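Long-range contacts in putative methyltransferase (Emericella variicolor, PDB 7DMB), which probably transfers methyl groups from S-adenosyl-L-methionine as a trans-acting methyltransferase of calbistrin biosynthesis: residues A[62-67]-A[109-114]; A[70-75]-A[148-153]. All blocks are in the same frame, centred on the assembly; numbering follows the deposited sequence.

Contact 1: residues A[62-67]-A[109-114]; sequences IARMWV and VPDSGD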
loop_
_atom_site.group_PDB
_atom_site.type_symbol
_atom_site.label_atom_id
_atom_site.label_comp_id
_atom_site.label_asym_id
_atom_site.label_seq_id
_atom_site.Cartn_x
_atom_site.Cartn_y
_atom_site.Cartn_z
ATOM N N ILE A 62 -3.833 -7.695 -14.545
ATOM C CA ILE A 62 -2.642 -6.970 -14.104
ATOM C C ILE A 62 -1.400 -7.828 -14.300
ATOM O O ILE A 62 -0.397 -7.390 -14.875
ATOM C CB ILE A 62 -2.796 -6.545 -12.630
ATOM C CG1 ILE A 62 -3.752 -5.363 -12.505
ATOM C CG2 ILE A 62 -1.440 -6.214 -11.994
ATOM C CD1 ILE A 62 -4.147 -5.079 -11.094
ATOM N N ALA A 63 -1.443 -9.060 -13.798
ATOM C CA ALA A 63 -0.281 -9.923 -13.893
ATOM C C ALA A 63 0.119 -10.106 -15.347
ATOM O O ALA A 63 1.298 -9.977 -15.704
ATOM C CB ALA A 63 -0.584 -11.267 -13.231
ATOM N N ARG A 64 -0.872 -10.386 -16.202
ATOM C CA ARG A 64 -0.645 -10.530 -17.633
ATOM C C ARG A 64 0.083 -9.323 -18.203
ATOM O O ARG A 64 1.017 -9.470 -19.006
ATOM C CB ARG A 64 -1.984 -10.724 -18.349
ATOM C CG ARG A 64 -1.876 -10.790 -19.864
ATOM C CD ARG A 64 -3.255 -10.856 -20.512
ATOM N NE ARG A 64 -3.174 -10.931 -21.965
ATOM C CZ ARG A 64 -2.940 -12.050 -22.646
ATOM N NH1 ARG A 64 -2.758 -13.201 -22.010
ATOM N NH2 ARG A 64 -2.888 -12.017 -23.972
ATOM N N MET A 65 -0.313 -8.124 -17.770
ATOM C CA MET A 65 0.248 -6.907 -18.339
ATOM C C MET A 65 1.686 -6.696 -17.895
ATOM O O MET A 65 2.558 -6.405 -18.724
ATOM C CB MET A 65 -0.582 -5.693 -17.952
ATOM C CG MET A 65 0.022 -4.418 -18.504
ATOM S SD MET A 65 -0.268 -4.305 -20.287
ATOM C CE MET A 65 0.599 -2.807 -20.721
ATOM N N TRP A 66 1.950 -6.785 -16.580
ATOM C CA TRP A 66 3.317 -6.524 -16.146
ATOM C C TRP A 66 4.249 -7.632 -16.600
ATOM O O TRP A 66 5.432 -7.372 -16.816
ATOM C CB TRP A 66 3.400 -6.275 -14.628
ATOM C CG TRP A 66 3.501 -7.487 -13.717
ATOM C CD1 TRP A 66 2.504 -7.991 -12.914
ATOM C CD2 TRP A 66 4.657 -8.306 -13.474
ATOM N NE1 TRP A 66 2.964 -9.075 -12.210
ATOM C CE2 TRP A 66 4.281 -9.294 -12.537
ATOM C CE3 TRP A 66 5.970 -8.310 -13.964
ATOM C CZ2 TRP A 66 5.167 -10.273 -12.084
ATOM C CZ3 TRP A 66 6.853 -9.298 -13.509
ATOM C CH2 TRP A 66 6.445 -10.258 -12.582
ATOM N N VAL A 67 3.740 -8.853 -16.797
ATOM C CA VAL A 67 4.581 -9.904 -17.373
ATOM C C VAL A 67 4.948 -9.563 -18.820
ATOM O O VAL A 67 6.090 -9.762 -19.254
ATOM C CB VAL A 67 3.885 -11.279 -17.281
ATOM C CG1 VAL A 67 4.586 -12.302 -18.202
ATOM C CG2 VAL A 67 3.859 -11.785 -15.833
ATOM N N VAL A 109 -0.552 -16.258 -14.271
ATOM C CA VAL A 109 -0.341 -16.166 -15.718
ATOM C C VAL A 109 0.048 -17.534 -16.271
ATOM O O VAL A 109 1.199 -17.714 -16.696
ATOM C CB VAL A 109 0.736 -15.132 -16.084
ATOM C CG1 VAL A 109 0.559 -14.686 -17.518
ATOM C CG2 VAL A 109 0.729 -13.948 -15.128
ATOM N N PRO A 110 -0.867 -18.513 -16.291
ATOM C CA PRO A 110 -0.489 -19.875 -16.709
ATOM C C PRO A 110 -0.054 -19.969 -18.157
ATOM O O PRO A 110 0.604 -20.946 -18.530
ATOM C CB PRO A 110 -1.771 -20.684 -16.460
ATOM C CG PRO A 110 -2.877 -19.651 -16.538
ATOM C CD PRO A 110 -2.281 -18.437 -15.880
ATOM N N ASP A 111 -0.391 -18.980 -18.981
ATOM C CA ASP A 111 0.060 -18.913 -20.363
ATOM C C ASP A 111 1.241 -17.965 -20.543
ATOM O O ASP A 111 1.445 -17.445 -21.650
ATOM C CB ASP A 111 -1.098 -18.496 -21.271
ATOM C CG ASP A 111 -1.634 -17.102 -20.940
ATOM O OD1 ASP A 111 -1.475 -16.634 -19.779
ATOM O OD2 ASP A 111 -2.217 -16.477 -21.848
ATOM N N SER A 112 2.025 -17.735 -19.475
ATOM C CA SER A 112 3.206 -16.869 -19.580
ATOM C C SER A 112 4.139 -17.318 -20.702
ATOM O O SER A 112 4.724 -16.481 -21.399
ATOM C CB SER A 112 3.965 -16.809 -18.248
ATOM O OG SER A 112 4.589 -18.045 -17.911
ATOM N N GLY A 113 4.277 -18.635 -20.903
ATOM C CA GLY A 113 5.081 -19.133 -22.015
ATOM C C GLY A 113 4.604 -18.633 -23.370
ATOM O O GLY A 113 5.410 -18.224 -24.206
ATOM N N ASP A 114 3.284 -18.632 -23.600
ATOM C CA ASP A 114 2.767 -18.066 -24.849
ATOM C C ASP A 114 3.106 -16.584 -24.996
ATOM O O ASP A 114 3.254 -16.099 -26.124
ATOM C CB ASP A 114 1.255 -18.253 -24.953
ATOM C CG ASP A 114 0.843 -19.702 -24.884
ATOM O OD1 ASP A 114 1.633 -20.568 -25.316
ATOM O OD2 ASP A 114 -0.282 -19.975 -24.413
HETATM O O HOH W 1 -2.593 -14.194 -19.226
#

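Contact 2: residues A[70-75]-A[148-153]; sequences AIQMQE and RVYDNV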
loop_
_atom_site.group_PDB
_atom_site.type_symbol
_atom_site.label_atom_id
_atom_site.label_comp_id
_atom_site.label_asym_id
_atom_site.label_seq_id
_atom_site.Cartn_x
_atom_site.Cartn_y
_atom_site.Cartn_z
ATOM N N ALA A 70 7.500 -6.857 -18.719
ATOM C CA ALA A 70 8.767 -7.367 -18.207
ATOM C C ALA A 70 9.515 -8.146 -19.284
ATOM O O ALA A 70 10.732 -8.003 -19.425
ATOM C CB ALA A 70 8.539 -8.238 -16.970
ATOM N N ILE A 71 8.796 -8.963 -20.060
ATOM C CA ILE A 71 9.392 -9.650 -21.210
ATOM C C ILE A 71 9.947 -8.636 -22.201
ATOM O O ILE A 71 11.077 -8.760 -22.688
ATOM C CB ILE A 71 8.350 -10.559 -21.887
ATOM C CG1 ILE A 71 7.898 -11.687 -20.947
ATOM C CG2 ILE A 71 8.904 -11.109 -23.222
ATOM C CD1 ILE A 71 6.587 -12.383 -21.399
ATOM N N GLN A 72 9.153 -7.601 -22.495
ATOM C CA GLN A 72 9.533 -6.575 -23.453
ATOM C C GLN A 72 10.716 -5.755 -22.978
ATOM O O GLN A 72 11.352 -5.091 -23.795
ATOM C CB GLN A 72 8.333 -5.652 -23.729
ATOM C CG GLN A 72 8.303 -5.038 -25.124
ATOM C CD GLN A 72 7.960 -6.042 -26.213
ATOM O OE1 GLN A 72 7.698 -7.206 -25.944
ATOM N NE2 GLN A 72 7.958 -5.583 -27.455
ATOM N N MET A 73 11.017 -5.778 -21.675
ATOM C CA MET A 73 12.111 -4.989 -21.125
ATOM C C MET A 73 13.466 -5.676 -21.200
ATOM O O MET A 73 14.490 -5.007 -21.022
ATOM C CB MET A 73 11.819 -4.648 -19.663
ATOM C CG MET A 73 10.849 -3.505 -19.504
ATOM S SD MET A 73 9.985 -3.605 -17.927
ATOM C CE MET A 73 11.238 -2.905 -16.848
ATOM N N GLN A 74 13.497 -6.981 -21.455
ATOM C CA GLN A 74 14.730 -7.747 -21.281
ATOM C C GLN A 74 15.850 -7.211 -22.165
ATOM O O GLN A 74 16.937 -6.879 -21.679
ATOM C CB GLN A 74 14.472 -9.231 -21.565
ATOM C CG GLN A 74 13.510 -9.855 -20.559
ATOM C CD GLN A 74 13.984 -9.692 -19.121
ATOM O OE1 GLN A 74 15.119 -10.066 -18.786
ATOM N NE2 GLN A 74 13.116 -9.141 -18.256
ATOM N N GLU A 75 15.606 -7.115 -23.472
ATOM C CA GLU A 75 16.674 -6.677 -24.364
ATOM C C GLU A 75 17.026 -5.219 -24.113
ATOM O O GLU A 75 18.200 -4.835 -24.199
ATOM C CB GLU A 75 16.273 -6.896 -25.830
ATOM C CG GLU A 75 17.418 -6.579 -26.798
ATOM C CD GLU A 75 17.040 -6.719 -28.264
ATOM O OE1 GLU A 75 16.058 -7.431 -28.574
ATOM O OE2 GLU A 75 17.737 -6.115 -29.111
ATOM N N ARG A 148 4.326 2.254 -18.597
ATOM C CA ARG A 148 5.265 3.368 -18.437
ATOM C C ARG A 148 6.621 2.912 -17.903
ATOM O O ARG A 148 7.654 3.495 -18.259
ATOM C CB ARG A 148 4.699 4.429 -17.488
ATOM C CG ARG A 148 3.543 5.268 -18.001
ATOM C CD ARG A 148 3.253 6.369 -16.967
ATOM N NE ARG A 148 2.053 7.120 -17.305
ATOM C CZ ARG A 148 1.524 8.084 -16.567
ATOM N NH1 ARG A 148 2.072 8.432 -15.412
ATOM N NH2 ARG A 148 0.431 8.697 -16.999
ATOM N N VAL A 149 6.639 1.918 -17.012
ATOM C CA VAL A 149 7.912 1.410 -16.516
ATOM C C VAL A 149 8.710 0.806 -17.664
ATOM O O VAL A 149 9.897 1.103 -17.852
ATOM C CB VAL A 149 7.678 0.390 -15.388
ATOM C CG1 VAL A 149 8.923 -0.480 -15.204
ATOM C CG2 VAL A 149 7.287 1.112 -14.101
ATOM N N TYR A 150 8.061 -0.049 -18.450
ATOM C CA TYR A 150 8.678 -0.570 -19.666
ATOM C C TYR A 150 9.138 0.566 -20.571
ATOM O O TYR A 150 10.274 0.575 -21.056
ATOM C CB TYR A 150 7.688 -1.454 -20.424
ATOM C CG TYR A 150 7.881 -1.342 -21.921
ATOM C CD1 TYR A 150 8.962 -1.970 -22.540
ATOM C CD2 TYR A 150 7.021 -0.589 -22.710
ATOM C CE1 TYR A 150 9.175 -1.866 -23.883
ATOM C CE2 TYR A 150 7.233 -0.478 -24.062
ATOM C CZ TYR A 150 8.315 -1.128 -24.643
ATOM O OH TYR A 150 8.562 -1.044 -25.998
ATOM N N ASP A 151 8.259 1.538 -20.789
ATOM C CA ASP A 151 8.458 2.556 -21.807
ATOM C C ASP A 151 9.546 3.554 -21.433
ATOM O O ASP A 151 10.027 4.276 -22.308
ATOM C CB ASP A 151 7.124 3.272 -22.047
ATOM C CG ASP A 151 7.132 4.122 -23.288
ATOM O OD1 ASP A 151 7.572 3.650 -24.360
ATOM O OD2 ASP A 151 6.704 5.281 -23.178
ATOM N N ASN A 152 9.951 3.610 -20.163
ATOM C CA ASN A 152 10.937 4.585 -19.711
ATOM C C ASN A 152 12.158 3.947 -19.065
ATOM O O ASN A 152 13.015 4.672 -18.556
ATOM C CB ASN A 152 10.312 5.562 -18.706
ATOM C CG ASN A 152 9.256 6.421 -19.314
ATOM O OD1 ASN A 152 9.548 7.486 -19.866
ATOM N ND2 ASN A 152 8.005 5.975 -19.215
ATOM N N VAL A 153 12.254 2.618 -19.064
ATOM C CA VAL A 153 13.204 1.950 -18.176
ATOM C C VAL A 153 14.634 2.415 -18.445
ATOM O O VAL A 153 15.392 2.696 -17.505
ATOM C CB VAL A 153 13.052 0.421 -18.285
ATOM C CG1 VAL A 153 13.295 -0.054 -19.699
ATOM C CG2 VAL A 153 13.973 -0.265 -17.290
#

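Contact 1: residues A[62-67]-A[109-114]
Val109 sets its CG2 methyl against helix 56-79, 3.5 Å from Ala63 CB, while Arg64 reaches across to Asp111. The CG2 branch of Val109 does all the touching: it also meets Val67 CG2 at 3.9 Å, one turn further along the helix, so a single methyl sits against two residues spaced i and i+4. Arg64 CB leaves the helix without facing the turn; CG stands anti to the backbone N (chi1 176°), and the chain runs extended to NE, where the last torsion turns the guanidinium across the line of the chain; the side chain crosses that of Asp111 at about a right angle. There NH1 forms a salt bridge with Asp111 OD2 at 3.3 Å, the oxygen lying at the guanidinium edge. As a hydrogen bond this is weak, bent to 133° at the hydrogen, although the two planar groups are only 24° apart. A water shores up the pair, accepting from Arg64 NH1 at 3.0 Å and donating to Asp111 OD1 at 2.7 Å, so both carboxylate oxygens are engaged. Leu115 touches Arg64, Val67 and Val109, continuing the apolar part. Residues Val109 to Ser112 form a type I beta turn, closed by Ser112 N to Val109 O, that leads into helix 112-117: a turn packed on a helix flank, with Asp111 at the N-cap position but turned to the arginine and making no capping bond.

Contact 2: residues A[70-75]-A[148-153]
Helices 56-79 and 140-157 run parallel here, the axes of their short segments 9.3 Å apart and only 5° from alignment, with the CA atoms of Met73 and Tyr150 5.8 Å apart. Met73 carries most of the contact and changes partner along its length. Its CG lies at the edge of the Tyr150 ring, in the ring plane, and 3.7 Å from Tyr150 CA; SD passes over the same CA and CB. The chain then bends at its last torsion (chi3 81°), which brings CE against two valines one turn apart, 3.7 Å from Val149 CG1 and 3.8 Å from Val153 CG2. The thioether thus follows the flank of the partner helix, first against tyrosine backbone and CB, then against branched methyls. Gln72 meets the same side of the Tyr150 ring, further out toward the hydroxyl. Its side chain lies alongside the tyrosine and points the same way, with CG 3.5 Å from Tyr150 CE1. Amide and ring planes are 70° apart, so the two groups do not stack. The bend at chi2 turns the amide to helix 120-134, where OE1 accepts from Arg123 NE and NE2 donates to Asp120 O. Phe322 of helix 319-324 also touches Met73 and Val149, while Lys76 forms a cation-pi contact with the Tyr150 ring. Chemically the interface is apolar: Met73 and the methylene carbons of Gln72 meet Val149, Tyr150 and Val153 by van der Waals contact alone. The fit therefore rests on shape, and the polar end of Gln72 keeps its two hydrogen bonds by joining helix 120-134, tying a third helix to the parallel pair.

In the fold
Helix 56-79 serves both contacts, whose centres lie 14 Å apart in the largely helical part of the chain, away from the S-adenosyl-L-homocysteine pocket. Contact 1 seats a turn and the start of a short helix on it; contact 2 aligns it with helix 140-157. Both are mainly buried with partly exposed residues at the side; in contact 1 these form a water-bridged charge pair beside the methyl packing, in contact 2 they meet through carbon atoms. Contact 2 relies on van der Waals contacts between its segments. Helix 120-134 touches residues of both, and in chain order their segments alternate, interlacing the helices of this region.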